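Penicillin-binding protein 2 (Pbp2) (Helicobacter pylori, PDB 5LP5) probably cross-links peptidoglycan as a penicillin-binding transpeptidase of the inner membrane and forms a cell wall synthesis complex with MreC. Local coordinates at residues F371-L383 against D421-G433. Residues are numbered along the deposited sequence; the frame is centred on the assembly and turned at random.
Sequences FYKFGLEISIEKL and DWRVGDTLITAIG
L428 is the central bump: its CD2 methyl lodges against the backbone of helix 369-377 in the hollow over G375, which has no side chain there, and lies 3.7 Å from G375 C. The axes of segments 371-377 and 424-430 approach to 8.7 Å at 136°, antiparallel in sense but crossing at a clear angle. L428 CD1 meets L376 CD2 at 4.0 Å, and L376 CD2 also touches V424 CG2 where both side chains are exposed to solvent. The backbone O and CB of L428 meet the edge of the Y372 ring, and Y372 CD1 lies 4.1 Å from L428 CB. The Y372 hydroxyl approaches I432 CD1 but is hydrogen-bonded to R347 O.

Where helix 369-377 gives way to helix 380-389, T427 fills the bend: a chi1 of -54° sets OG1 beside the backbone N, toward W422 NE1, and leaves CG2 to enter between G375 O (3.4 Å) and I378 O (3.9 Å). I380 then packs across one face of the W422 indole, its CG2 making a CH-pi contact 3.9 Å from the centroid of the five-membered ring, while D426 CB covers the opposite face. W422 NE1 donates to T427 OG1 at 2.8 Å, nearly in the ring plane, fixing the indole's rotation. At the far end, F371 CB packs on A431 and I432, and the F371 side chain also touches K314 of a probable SxxK motif, placing this contact beside the presumed active site of the transpeptidase domain. No hydrogen bond spans the two segments; the polar side chains bond within their own segment or to other parts of the chain, so the helices are joined by shape and apolar burial.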
loop_
_atom_site.group_PDB
_atom_site.type_symbol
_atom_site.label_atom_id
_atom_site.label_comp_id
_atom_site.label_asym_id
_atom_site.label_seq_id
_atom_site.Cartn_x
_atom_site.Cartn_y
_atom_site.Cartn_z
ATOM N N PHE A 371 -13.511 -54.766 -6.696
ATOM C CA PHE A 371 -13.468 -53.868 -7.853
ATOM C C PHE A 371 -12.781 -54.532 -9.023
ATOM O O PHE A 371 -13.163 -54.310 -10.164
ATOM C CB PHE A 371 -12.788 -52.535 -7.493
ATOM C CG PHE A 371 -13.493 -51.787 -6.391
ATOM C CD1 PHE A 371 -14.631 -51.035 -6.660
ATOM C CD2 PHE A 371 -13.044 -51.860 -5.086
ATOM C CE1 PHE A 371 -15.295 -50.365 -5.655
ATOM C CE2 PHE A 371 -13.708 -51.195 -4.083
ATOM C CZ PHE A 371 -14.837 -50.451 -4.364
ATOM N N TYR A 372 -11.776 -55.353 -8.755
ATOM C CA TYR A 372 -11.192 -56.177 -9.812
ATOM C C TYR A 372 -12.263 -57.049 -10.490
ATOM O O TYR A 372 -12.351 -57.112 -11.718
ATOM C CB TYR A 372 -10.068 -57.077 -9.270
ATOM C CG TYR A 372 -8.770 -56.376 -8.886
ATOM C CD1 TYR A 372 -8.281 -55.289 -9.617
ATOM C CD2 TYR A 372 -8.008 -56.832 -7.809
ATOM C CE1 TYR A 372 -7.097 -54.662 -9.264
ATOM C CE2 TYR A 372 -6.820 -56.213 -7.457
ATOM C CZ TYR A 372 -6.370 -55.132 -8.188
ATOM O OH TYR A 372 -5.197 -54.514 -7.833
ATOM N N LYS A 373 -13.082 -57.715 -9.683
ATOM C CA LYS A 373 -14.055 -58.679 -10.200
ATOM C C LYS A 373 -15.153 -58.032 -11.035
ATOM O O LYS A 373 -15.399 -58.460 -12.164
ATOM C CB LYS A 373 -14.667 -59.501 -9.064
ATOM C CG LYS A 373 -13.828 -60.715 -8.711
ATOM C CD LYS A 373 -14.522 -61.549 -7.655
ATOM C CE LYS A 373 -13.687 -62.742 -7.223
ATOM N NZ LYS A 373 -14.359 -63.531 -6.149
ATOM N N PHE A 374 -15.819 -57.015 -10.490
ATOM C CA PHE A 374 -16.891 -56.348 -11.238
ATOM C C PHE A 374 -16.320 -55.510 -12.385
ATOM O O PHE A 374 -17.030 -55.200 -13.347
ATOM C CB PHE A 374 -17.783 -55.502 -10.318
ATOM C CG PHE A 374 -18.698 -56.324 -9.442
ATOM C CD1 PHE A 374 -19.865 -56.890 -9.951
ATOM C CD2 PHE A 374 -18.388 -56.542 -8.098
ATOM C CE1 PHE A 374 -20.699 -57.659 -9.136
ATOM C CE2 PHE A 374 -19.223 -57.298 -7.278
ATOM C CZ PHE A 374 -20.381 -57.858 -7.796
ATOM N N GLY A 375 -15.035 -55.167 -12.277
ATOM C CA GLY A 375 -14.321 -54.442 -13.325
ATOM C C GLY A 375 -14.198 -55.263 -14.594
ATOM O O GLY A 375 -14.152 -54.711 -15.698
ATOM N N LEU A 376 -14.136 -56.586 -14.429
ATOM C CA LEU A 376 -14.167 -57.525 -15.560
ATOM C C LEU A 376 -15.463 -57.394 -16.375
ATOM O O LEU A 376 -15.460 -57.532 -17.605
ATOM C CB LEU A 376 -14.018 -58.973 -15.066
ATOM C CG LEU A 376 -12.677 -59.335 -14.430
ATOM C CD1 LEU A 376 -12.770 -60.650 -13.675
ATOM C CD2 LEU A 376 -11.582 -59.393 -15.479
ATOM N N GLU A 377 -16.558 -57.114 -15.673
ATOM C CA GLU A 377 -17.894 -57.107 -16.264
ATOM C C GLU A 377 -18.378 -55.707 -16.732
ATOM O O GLU A 377 -19.426 -55.594 -17.382
ATOM C CB GLU A 377 -18.891 -57.750 -15.271
ATOM C CG GLU A 377 -18.482 -59.156 -14.791
ATOM C CD GLU A 377 -19.384 -59.748 -13.695
ATOM O OE1 GLU A 377 -20.481 -59.200 -13.424
ATOM O OE2 GLU A 377 -18.990 -60.778 -13.093
ATOM N N ILE A 378 -17.613 -54.651 -16.422
ATOM C CA ILE A 378 -17.983 -53.279 -16.819
ATOM C C ILE A 378 -17.130 -52.788 -17.977
ATOM O O ILE A 378 -15.917 -53.008 -18.001
ATOM C CB ILE A 378 -17.867 -52.264 -15.637
ATOM C CG1 ILE A 378 -18.516 -50.914 -15.975
ATOM C CG2 ILE A 378 -16.418 -52.011 -15.236
ATOM C CD1 ILE A 378 -20.006 -50.990 -16.217
ATOM N N SER A 379 -17.765 -52.117 -18.933
ATOM C CA SER A 379 -17.031 -51.520 -20.048
ATOM C C SER A 379 -16.358 -50.237 -19.584
ATOM O O SER A 379 -16.946 -49.470 -18.828
ATOM C CB SER A 379 -17.961 -51.221 -21.218
ATOM O OG SER A 379 -18.941 -50.278 -20.856
ATOM N N ILE A 380 -15.131 -50.003 -20.040
ATOM C CA ILE A 380 -14.393 -48.810 -19.643
ATOM C C ILE A 380 -15.126 -47.553 -20.096
ATOM O O ILE A 380 -14.989 -46.498 -19.480
ATOM C CB ILE A 380 -12.929 -48.803 -20.173
ATOM C CG1 ILE A 380 -12.125 -47.662 -19.540
ATOM C CG2 ILE A 380 -12.890 -48.680 -21.689
ATOM C CD1 ILE A 380 -11.979 -47.744 -18.034
ATOM N N GLU A 381 -15.906 -47.661 -21.169
ATOM C CA GLU A 381 -16.673 -46.510 -21.619
ATOM C C GLU A 381 -17.682 -46.024 -20.580
ATOM O O GLU A 381 -17.835 -44.824 -20.372
ATOM C CB GLU A 381 -17.384 -46.815 -22.927
ATOM C CG GLU A 381 -18.250 -45.656 -23.407
ATOM C CD GLU A 381 -18.117 -45.354 -24.906
ATOM O OE1 GLU A 381 -17.378 -46.073 -25.634
ATOM O OE2 GLU A 381 -18.751 -44.367 -25.347
ATOM N N LYS A 382 -18.359 -46.958 -19.927
ATOM C CA LYS A 382 -19.367 -46.623 -18.904
ATOM C C LYS A 382 -18.786 -46.236 -17.517
ATOM O O LYS A 382 -19.256 -45.292 -16.872
ATOM C CB LYS A 382 -20.371 -47.772 -18.777
ATOM C CG LYS A 382 -21.153 -47.964 -20.065
ATOM C CD LYS A 382 -22.255 -49.000 -19.960
ATOM C CE LYS A 382 -23.045 -49.019 -21.264
ATOM N NZ LYS A 382 -24.192 -49.962 -21.276
ATOM N N LEU A 383 -17.777 -46.977 -17.069
ATOM C CA LEU A 383 -17.034 -46.625 -15.865
ATOM C C LEU A 383 -16.513 -45.190 -15.974
ATOM O O LEU A 383 -16.744 -44.370 -15.092
ATOM C CB LEU A 383 -15.859 -47.599 -15.656
ATOM C CG LEU A 383 -14.906 -47.368 -14.475
ATOM C CD1 LEU A 383 -15.674 -47.548 -13.188
ATOM C CD2 LEU A 383 -13.717 -48.301 -14.497
ATOM N N ASP A 421 -3.777 -50.897 -27.600
ATOM C CA ASP A 421 -5.141 -51.342 -27.307
ATOM C C ASP A 421 -5.487 -51.255 -25.823
ATOM O O ASP A 421 -4.591 -51.146 -24.978
ATOM C CB ASP A 421 -5.358 -52.782 -27.788
ATOM C CG ASP A 421 -5.624 -52.876 -29.281
ATOM O OD1 ASP A 421 -6.022 -51.875 -29.907
ATOM O OD2 ASP A 421 -5.448 -53.975 -29.829
ATOM N N TRP A 422 -6.792 -51.281 -25.529
ATOM C CA TRP A 422 -7.281 -51.221 -24.151
ATOM C C TRP A 422 -7.535 -52.616 -23.595
ATOM O O TRP A 422 -8.647 -53.140 -23.679
ATOM C CB TRP A 422 -8.554 -50.384 -24.022
ATOM C CG TRP A 422 -8.942 -50.155 -22.563
ATOM C CD1 TRP A 422 -9.831 -50.883 -21.810
ATOM C CD2 TRP A 422 -8.424 -49.146 -21.696
ATOM N NE1 TRP A 422 -9.892 -50.382 -20.532
ATOM C CE2 TRP A 422 -9.049 -49.304 -20.443
ATOM C CE3 TRP A 422 -7.502 -48.107 -21.860
ATOM C CZ2 TRP A 422 -8.764 -48.474 -19.358
ATOM C CZ3 TRP A 422 -7.229 -47.274 -20.777
ATOM C CH2 TRP A 422 -7.857 -47.470 -19.546
ATOM N N ARG A 423 -6.499 -53.206 -23.015
ATOM C CA ARG A 423 -6.616 -54.527 -22.428
ATOM C C ARG A 423 -7.467 -54.433 -21.162
ATOM O O ARG A 423 -7.529 -53.391 -20.529
ATOM C CB ARG A 423 -5.240 -55.110 -22.133
ATOM C CG ARG A 423 -4.364 -55.276 -23.373
ATOM C CD ARG A 423 -2.918 -55.488 -22.966
ATOM N NE ARG A 423 -2.435 -54.380 -22.132
ATOM C CZ ARG A 423 -1.472 -54.464 -21.211
ATOM N NH1 ARG A 423 -0.856 -55.620 -20.968
ATOM N NH2 ARG A 423 -1.123 -53.384 -20.518
ATOM N N VAL A 424 -8.169 -55.518 -20.850
ATOM C CA VAL A 424 -8.890 -55.700 -19.586
ATOM C C VAL A 424 -8.089 -55.252 -18.339
ATOM O O VAL A 424 -8.665 -54.709 -17.399
ATOM C CB VAL A 424 -9.329 -57.190 -19.444
ATOM C CG1 VAL A 424 -8.135 -58.134 -19.602
ATOM C CG2 VAL A 424 -10.035 -57.446 -18.117
ATOM N N GLY A 425 -6.772 -55.482 -18.334
ATOM C CA GLY A 425 -5.917 -55.100 -17.210
ATOM C C GLY A 425 -5.974 -53.610 -16.908
ATOM O O GLY A 425 -5.836 -53.196 -15.750
ATOM N N ASP A 426 -6.186 -52.811 -17.957
ATOM C CA ASP A 426 -6.285 -51.348 -17.851
ATOM C C ASP A 426 -7.566 -50.928 -17.131
ATOM O O ASP A 426 -7.542 -50.051 -16.266
ATOM C CB ASP A 426 -6.238 -50.711 -19.248
ATOM C CG ASP A 426 -5.042 -51.182 -20.076
ATOM O OD1 ASP A 426 -4.099 -51.775 -19.512
ATOM O OD2 ASP A 426 -5.042 -50.973 -21.303
ATOM N N THR A 427 -8.682 -51.560 -17.495
ATOM C CA THR A 427 -9.958 -51.362 -16.801
ATOM C C THR A 427 -9.808 -51.659 -15.314
ATOM O O THR A 427 -10.348 -50.944 -14.472
ATOM C CB THR A 427 -11.055 -52.282 -17.362
ATOM O OG1 THR A 427 -11.161 -52.110 -18.780
ATOM C CG2 THR A 427 -12.372 -51.967 -16.735
ATOM N N LEU A 428 -9.059 -52.711 -15.002
ATOM C CA LEU A 428 -8.932 -53.183 -13.634
ATOM C C LEU A 428 -8.050 -52.309 -12.776
ATOM O O LEU A 428 -8.420 -51.994 -11.645
ATOM C CB LEU A 428 -8.381 -54.599 -13.608
ATOM C CG LEU A 428 -9.284 -55.654 -14.232
ATOM C CD1 LEU A 428 -8.641 -57.021 -14.056
ATOM C CD2 LEU A 428 -10.655 -55.627 -13.600
ATOM N N ILE A 429 -6.881 -51.934 -13.287
ATOM C CA ILE A 429 -5.991 -51.060 -12.519
ATOM C C ILE A 429 -6.595 -49.653 -12.362
ATOM O O ILE A 429 -6.366 -48.973 -11.354
ATOM C CB ILE A 429 -4.572 -50.999 -13.110
ATOM C CG1 ILE A 429 -3.609 -50.357 -12.097
ATOM C CG2 ILE A 429 -4.564 -50.207 -14.408
ATOM C CD1 ILE A 429 -2.134 -50.606 -12.365
ATOM N N THR A 430 -7.389 -49.238 -13.348
ATOM C CA THR A 430 -8.091 -47.959 -13.292
ATOM C C THR A 430 -9.217 -47.996 -12.266
ATOM O O THR A 430 -9.468 -47.001 -11.593
ATOM C CB THR A 430 -8.607 -47.548 -14.689
ATOM O OG1 THR A 430 -7.491 -47.454 -15.597
ATOM C CG2 THR A 430 -9.343 -46.197 -14.641
ATOM N N ALA A 431 -9.877 -49.141 -12.121
ATOM C CA ALA A 431 -10.975 -49.268 -11.147
ATOM C C ALA A 431 -10.516 -49.154 -9.691
ATOM O O ALA A 431 -11.345 -49.099 -8.798
ATOM C CB ALA A 431 -11.735 -50.571 -11.361
ATOM N N ILE A 432 -9.206 -49.146 -9.462
ATOM C CA ILE A 432 -8.650 -48.832 -8.140
ATOM C C ILE A 432 -7.801 -47.559 -8.140
ATOM O O ILE A 432 -6.960 -47.354 -7.259
ATOM C CB ILE A 432 -7.809 -49.997 -7.573
ATOM C CG1 ILE A 432 -6.583 -50.291 -8.458
ATOM C CG2 ILE A 432 -8.670 -51.239 -7.424
ATOM C CD1 ILE A 432 -5.429 -50.921 -7.698
ATOM N N GLY A 433 -8.020 -46.715 -9.139
ATOM C CA GLY A 433 -7.393 -45.399 -9.201
ATOM C C GLY A 433 -5.886 -45.360 -9.414
ATOM O O GLY A 433 -5.187 -44.553 -8.781
#